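Local coordinates for protein CHAD domain (PDB 6QV5) that probably binds inorganic polyphosphate through an all-helical fold built on four-helix bundles, and carries a bound zinc ion, at residues 240-244 with 279-285; 100-104 with 249-254. All coordinates share one frame; numbering follows the deposited sequence.

Contact 1. Residues 240-244 with 279-285; sequences ELGRH and QAMRPAD
R243 grips R282 by its main chain: the guanidinium comes end-on to the carbonyl, with NH1 of R243 2.9 Å from R282 O and NH2 of R243 3.1 Å from R282 O. Both bonds run close to the guanidinium plane, yet both reach the oxygen from the same face of the carbonyl, and the NH2 bond is bent to 141°. P283 O also sits beside this edge. Three residues on from R282, D285 N gives a straighter bond to E240 OE2, 3.0 Å and 166°, meeting the oxygen on its anti side and tilted out of the carboxylate plane. H244 lies along the loop as well, its ring edge turned to Q279 O, which is 3.2 Å from H244 CE1, while H244 ND1 rests 3.5 Å from P283 CA. The apolar part is small: A284 CB meets L241 CD2 at 3.9 Å, and L241 itself reaches on to helix 198-217 and to I289.

Behind this first shell stands a salt bridge within helix 224-260, R243 NH2 to E240 OE2, 3.0 Å. E240 OE2 thus accepts two bonds, from R243 NH2 and D285 N, which come from opposite faces of the carboxylate and should limit its rotation. A bend at chi3 of R243 (58°) folds the guanidinium back so that one nitrogen serves both E240 and the loop. The hydrogen bonds across the contact all use main-chain atoms of the loop, R282 O and D285 N, and so constrain its backbone between the end of helix 265-281 and D285, the N-cap of helix 286-293.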
loop_
_atom_site.group_PDB
_atom_site.type_symbol
_atom_site.label_atom_id
_atom_site.label_comp_id
_atom_site.label_asym_id
_atom_site.label_seq_id
_atom_site.Cartn_x
_atom_site.Cartn_y
_atom_site.Cartn_z
ATOM N N GLU A 240 -12.090 0.918 -6.061
ATOM C CA GLU A 240 -12.586 0.326 -7.303
ATOM C C GLU A 240 -11.517 -0.485 -8.038
ATOM O O GLU A 240 -11.767 -1.646 -8.369
ATOM C CB GLU A 240 -13.232 1.396 -8.209
ATOM C CG GLU A 240 -13.814 0.882 -9.524
ATOM C CD GLU A 240 -14.859 -0.219 -9.477
ATOM O OE1 GLU A 240 -15.650 -0.267 -8.505
ATOM O OE2 GLU A 240 -14.896 -1.031 -10.429
ATOM N N LEU A 241 -10.337 0.116 -8.290
ATOM C CA LEU A 241 -9.226 -0.556 -8.975
ATOM C C LEU A 241 -8.615 -1.677 -8.124
ATOM O O LEU A 241 -8.121 -2.660 -8.680
ATOM C CB LEU A 241 -8.145 0.445 -9.417
ATOM C CG LEU A 241 -8.515 1.424 -10.537
ATOM C CD1 LEU A 241 -7.662 2.671 -10.470
ATOM C CD2 LEU A 241 -8.402 0.775 -11.913
ATOM N N GLY A 242 -8.672 -1.518 -6.800
ATOM C CA GLY A 242 -8.178 -2.492 -5.831
ATOM C C GLY A 242 -9.036 -3.740 -5.770
ATOM O O GLY A 242 -8.514 -4.836 -5.551
ATOM N N ARG A 243 -10.363 -3.576 -5.975
ATOM C CA ARG A 243 -11.361 -4.653 -5.996
ATOM C C ARG A 243 -11.044 -5.639 -7.130
ATOM O O ARG A 243 -11.010 -6.848 -6.893
ATOM C CB ARG A 243 -12.778 -4.062 -6.151
ATOM C CG ARG A 243 -13.894 -5.095 -6.329
ATOM C CD ARG A 243 -15.150 -4.513 -6.973
ATOM N NE ARG A 243 -14.900 -3.922 -8.294
ATOM C CZ ARG A 243 -14.881 -4.600 -9.439
ATOM N NH1 ARG A 243 -15.091 -5.912 -9.448
ATOM N NH2 ARG A 243 -14.647 -3.973 -10.583
ATOM N N HIS A 244 -10.786 -5.112 -8.347
ATOM C CA HIS A 244 -10.439 -5.902 -9.530
ATOM C C HIS A 244 -9.042 -6.512 -9.388
ATOM O O HIS A 244 -8.799 -7.605 -9.906
ATOM C CB HIS A 244 -10.541 -5.051 -10.808
ATOM C CG HIS A 244 -10.405 -5.847 -12.068
ATOM N ND1 HIS A 244 -11.505 -6.426 -12.676
ATOM C CD2 HIS A 244 -9.298 -6.155 -12.782
ATOM C CE1 HIS A 244 -11.035 -7.054 -13.742
ATOM N NE2 HIS A 244 -9.712 -6.923 -13.845
ATOM N N GLN A 279 -13.923 -11.136 -13.032
ATOM C CA GLN A 279 -13.000 -10.183 -13.656
ATOM C C GLN A 279 -13.584 -9.663 -14.977
ATOM O O GLN A 279 -13.382 -8.497 -15.316
ATOM C CB GLN A 279 -11.640 -10.847 -13.928
ATOM C CG GLN A 279 -10.755 -11.007 -12.697
ATOM C CD GLN A 279 -9.488 -11.775 -12.996
ATOM O OE1 GLN A 279 -8.656 -11.370 -13.818
ATOM N NE2 GLN A 279 -9.307 -12.901 -12.324
ATOM N N ALA A 280 -14.298 -10.535 -15.721
ATOM C CA ALA A 280 -14.915 -10.214 -17.010
ATOM C C ALA A 280 -16.309 -9.590 -16.873
ATOM O O ALA A 280 -16.639 -8.680 -17.634
ATOM C CB ALA A 280 -14.978 -11.458 -17.884
ATOM N N MET A 281 -17.127 -10.089 -15.922
ATOM C CA MET A 281 -18.490 -9.605 -15.673
ATOM C C MET A 281 -18.471 -8.279 -14.920
ATOM O O MET A 281 -19.244 -7.379 -15.253
ATOM C CB MET A 281 -19.336 -10.642 -14.906
ATOM C CG MET A 281 -19.505 -11.980 -15.615
ATOM S SD MET A 281 -20.240 -11.890 -17.261
ATOM C CE MET A 281 -19.141 -12.972 -18.147
ATOM N N ARG A 282 -17.588 -8.158 -13.909
ATOM C CA ARG A 282 -17.435 -6.939 -13.114
ATOM C C ARG A 282 -16.005 -6.371 -13.252
ATOM O O ARG A 282 -15.212 -6.488 -12.312
ATOM C CB ARG A 282 -17.815 -7.175 -11.636
ATOM C CG ARG A 282 -19.303 -7.434 -11.400
ATOM C CD ARG A 282 -19.699 -7.265 -9.941
ATOM N NE ARG A 282 -19.131 -8.304 -9.076
ATOM C CZ ARG A 282 -19.336 -8.388 -7.765
ATOM N NH1 ARG A 282 -20.104 -7.498 -7.146
ATOM N NH2 ARG A 282 -18.780 -9.365 -7.062
ATOM N N PRO A 283 -15.631 -5.761 -14.408
ATOM C CA PRO A 283 -14.277 -5.190 -14.510
ATOM C C PRO A 283 -14.199 -3.827 -13.821
ATOM O O PRO A 283 -15.233 -3.302 -13.394
ATOM C CB PRO A 283 -14.043 -5.101 -16.019
ATOM C CG PRO A 283 -15.406 -4.984 -16.619
ATOM C CD PRO A 283 -16.422 -5.493 -15.631
ATOM N N ALA A 284 -12.980 -3.262 -13.690
ATOM C CA ALA A 284 -12.782 -1.949 -13.071
ATOM C C ALA A 284 -13.535 -0.909 -13.905
ATOM O O ALA A 284 -13.191 -0.690 -15.070
ATOM C CB ALA A 284 -11.297 -1.617 -12.999
ATOM N N ASP A 285 -14.632 -0.359 -13.341
ATOM C CA ASP A 285 -15.486 0.615 -14.023
ATOM C C ASP A 285 -14.736 1.920 -14.263
ATOM O O ASP A 285 -14.772 2.833 -13.432
ATOM C CB ASP A 285 -16.816 0.832 -13.269
ATOM C CG ASP A 285 -17.912 1.529 -14.065
ATOM O OD1 ASP A 285 -17.757 1.672 -15.301
ATOM O OD2 ASP A 285 -18.933 1.911 -13.456
#

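Contact 2. Residues 100-104 with 249-254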
loop_
_atom_site.group_PDB
_atom_site.type_symbol
_atom_site.label_atom_id
_atom_site.label_comp_id
_atom_site.label_asym_id
_atom_site.label_seq_id
_atom_site.Cartn_x
_atom_site.Cartn_y
_atom_site.Cartn_z
ATOM N N ASP A 100 -1.428 -10.817 1.177
ATOM C CA ASP A 100 -2.069 -11.380 -0.020
ATOM C C ASP A 100 -2.926 -12.609 0.304
ATOM O O ASP A 100 -4.058 -12.702 -0.176
ATOM C CB ASP A 100 -1.018 -11.740 -1.092
ATOM C CG ASP A 100 -0.421 -10.573 -1.864
ATOM O OD1 ASP A 100 -0.867 -9.421 -1.651
ATOM O OD2 ASP A 100 0.493 -10.812 -2.684
ATOM N N TRP A 101 -2.398 -13.529 1.135
ATOM C CA TRP A 101 -3.104 -14.741 1.550
ATOM C C TRP A 101 -4.224 -14.461 2.551
ATOM O O TRP A 101 -5.202 -15.208 2.585
ATOM C CB TRP A 101 -2.128 -15.807 2.062
ATOM C CG TRP A 101 -1.419 -16.515 0.949
ATOM C CD1 TRP A 101 -0.226 -16.171 0.388
ATOM C CD2 TRP A 101 -1.911 -17.630 0.194
ATOM N NE1 TRP A 101 0.082 -17.033 -0.639
ATOM C CE2 TRP A 101 -0.939 -17.934 -0.785
ATOM C CE3 TRP A 101 -3.068 -18.426 0.271
ATOM C CZ2 TRP A 101 -1.088 -19.000 -1.683
ATOM C CZ3 TRP A 101 -3.213 -19.482 -0.617
ATOM C CH2 TRP A 101 -2.233 -19.758 -1.580
ATOM N N ASP A 102 -4.098 -13.381 3.343
ATOM C CA ASP A 102 -5.117 -12.975 4.313
ATOM C C ASP A 102 -6.317 -12.318 3.620
ATOM O O ASP A 102 -7.448 -12.506 4.070
ATOM C CB ASP A 102 -4.523 -12.042 5.384
ATOM C CG ASP A 102 -4.591 -12.565 6.812
ATOM O OD1 ASP A 102 -5.182 -13.652 7.027
ATOM O OD2 ASP A 102 -4.057 -11.888 7.716
ATOM N N VAL A 103 -6.066 -11.553 2.529
ATOM C CA VAL A 103 -7.092 -10.880 1.717
ATOM C C VAL A 103 -7.923 -11.953 0.995
ATOM O O VAL A 103 -9.151 -11.881 1.007
ATOM C CB VAL A 103 -6.487 -9.825 0.737
ATOM C CG1 VAL A 103 -7.527 -9.305 -0.257
ATOM C CG2 VAL A 103 -5.857 -8.661 1.497
ATOM N N LEU A 104 -7.240 -12.959 0.407
ATOM C CA LEU A 104 -7.846 -14.089 -0.299
ATOM C C LEU A 104 -8.802 -14.869 0.615
ATOM O O LEU A 104 -9.904 -15.202 0.189
ATOM C CB LEU A 104 -6.741 -15.009 -0.879
ATOM C CG LEU A 104 -7.143 -16.383 -1.457
ATOM C CD1 LEU A 104 -8.009 -16.247 -2.703
ATOM C CD2 LEU A 104 -5.921 -17.212 -1.781
ATOM N N VAL A 249 -5.078 -11.196 -8.261
ATOM C CA VAL A 249 -4.060 -11.691 -7.321
ATOM C C VAL A 249 -4.494 -13.087 -6.840
ATOM O O VAL A 249 -3.671 -14.005 -6.800
ATOM C CB VAL A 249 -3.783 -10.687 -6.157
ATOM C CG1 VAL A 249 -3.033 -11.341 -4.994
ATOM C CG2 VAL A 249 -3.014 -9.465 -6.659
ATOM N N ALA A 250 -5.804 -13.246 -6.545
ATOM C CA ALA A 250 -6.435 -14.499 -6.117
ATOM C C ALA A 250 -6.210 -15.623 -7.135
ATOM O O ALA A 250 -5.851 -16.733 -6.741
ATOM C CB ALA A 250 -7.922 -14.283 -5.901
ATOM N N GLY A 251 -6.387 -15.307 -8.421
ATOM C CA GLY A 251 -6.183 -16.233 -9.531
ATOM C C GLY A 251 -4.742 -16.688 -9.658
ATOM O O GLY A 251 -4.485 -17.853 -9.972
ATOM N N ARG A 252 -3.795 -15.768 -9.391
ATOM C CA ARG A 252 -2.352 -16.014 -9.416
ATOM C C ARG A 252 -1.946 -16.893 -8.219
ATOM O O ARG A 252 -1.198 -17.854 -8.405
ATOM C CB ARG A 252 -1.587 -14.673 -9.415
ATOM C CG ARG A 252 -0.061 -14.802 -9.459
ATOM C CD ARG A 252 0.655 -13.473 -9.257
ATOM N NE ARG A 252 0.364 -12.854 -7.959
ATOM C CZ ARG A 252 1.029 -13.100 -6.833
ATOM N NH1 ARG A 252 2.033 -13.969 -6.821
ATOM N NH2 ARG A 252 0.690 -12.484 -5.708
ATOM N N LEU A 253 -2.450 -16.567 -7.005
ATOM C CA LEU A 253 -2.167 -17.303 -5.767
ATOM C C LEU A 253 -2.712 -18.729 -5.790
ATOM O O LEU A 253 -2.023 -19.643 -5.334
ATOM C CB LEU A 253 -2.696 -16.561 -4.523
ATOM C CG LEU A 253 -2.015 -15.248 -4.113
ATOM C CD1 LEU A 253 -2.763 -14.596 -2.970
ATOM C CD2 LEU A 253 -0.561 -15.462 -3.708
ATOM N N LEU A 254 -3.940 -18.920 -6.315
ATOM C CA LEU A 254 -4.573 -20.238 -6.401
ATOM C C LEU A 254 -3.903 -21.142 -7.436
ATOM O O LEU A 254 -3.721 -22.326 -7.158
ATOM C CB LEU A 254 -6.090 -20.138 -6.635
ATOM C CG LEU A 254 -6.939 -19.642 -5.456
ATOM C CD1 LEU A 254 -8.289 -19.152 -5.929
ATOM C CD2 LEU A 254 -7.105 -20.714 -4.381
#
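D100 OD2 faces R252 NH2 across the gap between two helices at 3.5 Å, a long salt bridge without a hydrogen bond. The oxygen lies at the edge of the guanidinium, in its plane, although carboxylate and guanidinium are turned 68° apart. The stronger partner of R252 is E256, which forms a salt bridge with NH1 from one turn further along helix 224-260. Beside the D100-R252 pair, V249 CG1 lies 4.1 Å from D100 CG.

The centre belongs to L253. Its CD1 sits against the backbone, 3.6 Å from D100 O and 3.8 Å from D100 CB, and also lies over one face of the W101 indole, offset toward the rim; L253 CD2 approaches W101 NE1 at 3.5 Å. The two side chains run antiparallel alongside one another.

This is a buried helix-helix crossing within the all-helical CHAD domain: the segments 100-104 and 249-254, on helices 82-108 and 224-260, cross at -108° with axes 10.2 Å apart at closest approach. The W101 side chain is about 13 Å from the bound zinc ion. L104, with CG swung anti to its own nitrogen (chi1 170°), sends CD1 to A250 CB at 3.8 Å, and L254 CD1 lies just beyond. Helix 122-145 covers W101 and L104 through V129, whereas A250 and L254 pack on helix 265-281.

Helix 224-260 takes part in both contacts, using neighbouring portions of its length, so the two centres are 15 Å apart and their nearest atoms about 5 Å, without touching. Contact 2 is a buried helix-helix crossing, made mostly of apolar side chains, with its one charged pair at the margin. Contact 1 is a surface contact in which the same helix meets a loop, and polar groups carry it, with a single apolar pair. In this chain, burial and chemistry go together: aliphatic and aromatic groups join helices 82-108 and 224-260 in the interior, while charged side chains hold backbone atoms of the connection to helix 286-293 outside.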